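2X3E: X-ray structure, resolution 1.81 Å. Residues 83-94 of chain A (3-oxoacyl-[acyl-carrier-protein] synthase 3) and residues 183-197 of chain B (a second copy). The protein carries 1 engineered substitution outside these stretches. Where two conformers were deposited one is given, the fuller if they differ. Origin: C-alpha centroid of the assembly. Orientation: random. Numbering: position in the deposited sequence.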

# COMPACT_ATOMS: atom_id res chain seq x y z
N GLY A 83 8.67 5.65 -1.82
CA GLY A 83 7.78 6.80 -1.88
C GLY A 83 8.53 8.08 -1.55
O GLY A 83 9.58 8.04 -0.91
N ASP A 84 7.98 9.21 -1.99
CA ASP A 84 8.60 10.52 -1.77
C ASP A 84 8.67 10.87 -0.28
O ASP A 84 9.59 11.57 0.14
CB ASP A 84 7.83 11.63 -2.50
CG ASP A 84 7.86 11.49 -4.02
OD1 ASP A 84 8.63 10.67 -4.57
OD2 ASP A 84 7.08 12.22 -4.68
N PHE A 85 7.69 10.39 0.49
CA PHE A 85 7.60 10.68 1.92
C PHE A 85 7.45 9.39 2.73
O PHE A 85 7.22 8.32 2.18
CB PHE A 85 6.42 11.63 2.23
CG PHE A 85 6.06 12.54 1.09
CD1 PHE A 85 6.83 13.65 0.79
CD2 PHE A 85 4.93 12.28 0.31
CE1 PHE A 85 6.49 14.49 -0.26
CE2 PHE A 85 4.60 13.12 -0.74
CZ PHE A 85 5.38 14.21 -1.02
N CYS A 86 7.60 9.50 4.05
CA CYS A 86 7.21 8.42 4.96
C CYS A 86 5.70 8.51 5.19
O CYS A 86 5.01 7.49 5.25
CB CYS A 86 7.98 8.50 6.28
SG CYS A 86 9.71 8.03 6.12
N CYS A 87 5.21 9.74 5.27
CA CYS A 87 3.79 10.04 5.30
C CYS A 87 3.61 11.42 4.64
O CYS A 87 4.34 12.35 4.96
CB CYS A 87 3.28 10.07 6.74
SG CYS A 87 1.47 10.26 6.91
N PRO A 88 2.66 11.56 3.69
CA PRO A 88 1.67 10.62 3.18
C PRO A 88 2.21 9.67 2.12
O PRO A 88 3.42 9.63 1.86
CB PRO A 88 0.63 11.55 2.55
CG PRO A 88 1.43 12.67 2.02
CD PRO A 88 2.52 12.88 3.04
N ALA A 89 1.31 8.90 1.52
CA ALA A 89 1.60 8.19 0.29
C ALA A 89 1.95 9.18 -0.83
O ALA A 89 1.67 10.39 -0.75
CB ALA A 89 0.40 7.33 -0.11
N THR A 90 2.58 8.67 -1.88
CA THR A 90 2.95 9.47 -3.05
C THR A 90 1.79 9.58 -4.06
O THR A 90 1.69 10.57 -4.78
CB THR A 90 4.20 8.87 -3.72
OG1 THR A 90 5.27 8.87 -2.77
CG2 THR A 90 4.62 9.67 -4.96
N ALA A 91 0.92 8.57 -4.08
CA ALA A 91 -0.16 8.48 -5.06
C ALA A 91 -1.09 9.69 -5.09
O ALA A 91 -1.42 10.18 -6.17
CB ALA A 91 -0.96 7.19 -4.85
N PRO A 92 -1.51 10.20 -3.92
CA PRO A 92 -2.38 11.38 -3.99
C PRO A 92 -1.74 12.56 -4.74
O PRO A 92 -2.40 13.17 -5.59
CB PRO A 92 -2.65 11.72 -2.53
CG PRO A 92 -2.51 10.41 -1.82
CD PRO A 92 -1.41 9.69 -2.54
N ARG A 93 -0.47 12.86 -4.44
CA ARG A 93 0.23 13.95 -5.12
C ARG A 93 0.30 13.70 -6.62
O ARG A 93 0.06 14.61 -7.42
CB ARG A 93 1.64 14.17 -4.55
CG ARG A 93 2.34 15.41 -5.13
CD ARG A 93 3.74 15.63 -4.55
NE ARG A 93 4.34 16.85 -5.09
CZ ARG A 93 5.51 17.35 -4.69
NH1 ARG A 93 6.21 16.75 -3.74
NH2 ARG A 93 5.97 18.47 -5.24
N VAL A 94 0.63 12.47 -7.01
CA VAL A 94 0.71 12.12 -8.42
C VAL A 94 -0.66 12.29 -9.10
O VAL A 94 -0.75 12.90 -10.16
CB VAL A 94 1.24 10.68 -8.60
CG1 VAL A 94 1.14 10.26 -10.06
CG2 VAL A 94 2.69 10.59 -8.09
N GLY B 183 -11.49 9.36 -1.73
CA GLY B 183 -10.94 10.49 -2.47
C GLY B 183 -9.59 10.96 -1.98
O GLY B 183 -8.99 10.36 -1.07
N SER B 184 -9.12 12.04 -2.59
CA SER B 184 -7.82 12.60 -2.30
C SER B 184 -7.70 14.02 -2.84
O SER B 184 -8.46 14.42 -3.74
CB SER B 184 -6.73 11.73 -2.94
OG SER B 184 -6.75 11.87 -4.35
N ASP B 185 -6.76 14.77 -2.29
CA ASP B 185 -6.33 16.01 -2.91
C ASP B 185 -4.84 16.21 -2.65
O ASP B 185 -4.43 16.80 -1.64
CB ASP B 185 -7.13 17.22 -2.44
CG ASP B 185 -6.82 18.47 -3.25
OD1 ASP B 185 -5.82 18.47 -3.98
OD2 ASP B 185 -7.59 19.44 -3.17
N GLY B 186 -4.05 15.72 -3.59
CA GLY B 186 -2.61 15.80 -3.53
C GLY B 186 -2.01 17.17 -3.73
O GLY B 186 -0.82 17.35 -3.51
N HIS B 187 -2.82 18.15 -4.14
CA HIS B 187 -2.35 19.54 -4.20
C HIS B 187 -2.09 20.09 -2.79
O HIS B 187 -1.30 21.02 -2.62
CB HIS B 187 -3.35 20.44 -4.92
CG HIS B 187 -3.54 20.10 -6.36
ND1 HIS B 187 -2.51 20.08 -7.27
CD2 HIS B 187 -4.66 19.77 -7.05
CE1 HIS B 187 -2.98 19.75 -8.46
NE2 HIS B 187 -4.28 19.56 -8.35
N GLN B 188 -2.75 19.50 -1.80
CA GLN B 188 -2.62 19.92 -0.41
C GLN B 188 -1.73 18.96 0.40
O GLN B 188 -1.84 18.90 1.61
CB GLN B 188 -4.02 20.04 0.21
CG GLN B 188 -4.95 21.00 -0.57
CD GLN B 188 -6.31 21.16 0.09
OE1 GLN B 188 -6.44 21.82 1.13
NE2 GLN B 188 -7.34 20.56 -0.51
N PHE B 189 -0.83 18.25 -0.29
CA PHE B 189 0.01 17.22 0.34
C PHE B 189 0.90 17.71 1.49
O PHE B 189 1.32 16.91 2.34
CB PHE B 189 0.91 16.56 -0.72
CG PHE B 189 2.08 17.42 -1.15
CD1 PHE B 189 3.35 17.20 -0.61
CD2 PHE B 189 1.92 18.45 -2.07
CE1 PHE B 189 4.43 17.99 -0.99
CE2 PHE B 189 3.00 19.24 -2.46
CZ PHE B 189 4.26 19.01 -1.91
N ASP B 190 1.22 19.00 1.50
CA ASP B 190 2.20 19.54 2.44
C ASP B 190 1.64 19.82 3.84
O ASP B 190 2.40 20.13 4.75
CB ASP B 190 2.83 20.81 1.86
CG ASP B 190 4.17 21.15 2.49
OD1 ASP B 190 4.97 20.23 2.77
OD2 ASP B 190 4.44 22.35 2.71
N LEU B 191 0.33 19.68 4.02
CA LEU B 191 -0.30 20.02 5.31
C LEU B 191 0.05 19.04 6.43
O LEU B 191 0.17 19.44 7.58
CB LEU B 191 -1.82 20.11 5.18
CG LEU B 191 -2.39 21.17 4.25
CD1 LEU B 191 -3.92 21.18 4.35
CD2 LEU B 191 -1.82 22.55 4.55
N LEU B 192 0.20 17.76 6.09
CA LEU B 192 0.50 16.72 7.07
C LEU B 192 1.62 15.88 6.48
O LEU B 192 1.44 15.29 5.41
CB LEU B 192 -0.73 15.86 7.33
CG LEU B 192 -1.92 16.54 8.02
CD1 LEU B 192 -3.25 15.92 7.59
CD2 LEU B 192 -1.76 16.49 9.53
N MET B 193 2.77 15.82 7.14
CA MET B 193 3.93 15.20 6.51
C MET B 193 5.02 14.69 7.45
O MET B 193 5.44 15.39 8.37
CB MET B 193 4.59 16.19 5.55
CG MET B 193 5.96 15.73 5.08
SD MET B 193 6.02 15.49 3.34
CE MET B 193 5.99 17.19 2.79
N THR B 194 5.49 13.48 7.14
CA THR B 194 6.71 12.92 7.72
C THR B 194 7.70 12.71 6.57
O THR B 194 7.52 11.80 5.76
CB THR B 194 6.43 11.59 8.40
OG1 THR B 194 5.35 11.74 9.33
CG2 THR B 194 7.67 11.07 9.13
N PRO B 195 8.74 13.56 6.48
CA PRO B 195 9.65 13.41 5.34
C PRO B 195 10.42 12.09 5.36
O PRO B 195 10.62 11.50 6.43
CB PRO B 195 10.63 14.58 5.50
CG PRO B 195 9.98 15.52 6.47
CD PRO B 195 9.11 14.69 7.34
N ALA B 196 10.82 11.62 4.18
CA ALA B 196 11.83 10.57 4.08
C ALA B 196 13.17 11.23 4.37
O ALA B 196 13.41 12.36 3.96
CB ALA B 196 11.82 9.95 2.68
N VAL B 197 14.05 10.54 5.09
CA VAL B 197 15.32 11.15 5.51
C VAL B 197 16.39 10.98 4.43
O VAL B 197 16.58 9.89 3.89
CB VAL B 197 15.83 10.57 6.85
CG1 VAL B 197 17.13 11.27 7.28
CG2 VAL B 197 14.75 10.70 7.92
O HOH W 1 10.16 13.49 1.98
O HOH W 2 -5.24 13.91 -5.43

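The two copies meet along a short antiparallel pairing at Cys87(A) and, further along chain A, where a helix passes a 3-10 turn of chain B. About 668 Å² of surface is buried between the stretches.

Near the start of chain A, Asp84(A) N donates to its own chain's Thr90(A) OG1 at 2.8 Å. Its carbonyl faces chain B through water 1, which donates to Asp84(A) O (2.7 Å) and accepts from Ala196(B) N (3.0 Å).

Phe85(A) lies against two chain B side chains. Met193(B) SD sits obliquely to its ring, 3.2 Å from Phe85(A) CD1, a sulfur-aromatic contact. Phe85(A) CZ comes within 3.6 Å of Phe189(B) CD1. These two rings are near parallel but slid apart, so they barely overlap.

The chain turns at Cys86(A). Thr194(B) O accepts two hydrogen bonds, from Cys86(A) N (2.9 Å) and from Cys87(A) N (3.1 Å). The second is the straighter, at 165°. Thr194(B) N returns a bond to Cys87(A) O at 2.7 Å, which closes the hydrogen-bonded pair. The side chains of Cys87(A) and Thr194(B) share one face of the sheet, with Cys87(A) CB 3.7 Å from Thr194(B) OG1.

Pro88(A) follows a cis peptide bond. Its CD packs 3.5 Å from Leu192(B) O.

At the helix, Pro92(A) O receives a CA-H...O contact from Gly186(B) CA at 3.3 Å. A CB on this glycine would clash with Pro92(A) O and Arg93(A) CA. Water 2 donates to Pro92(A) O and Ser184(B) OG and accepts from Gly186(B) N.

Arg93(A) extends with all four chi angles near 180°. Its guanidinium lies flat on Phe189(B), planes at 17°. The charge sits over the ring face but off-centre, with Arg93(A) CZ 4.0 Å from the Phe189(B) centroid and 33° off the ring normal. Arg93(A) CD adds a CH-pi contact, 4.0 Å above the Phe189(B) ring centroid.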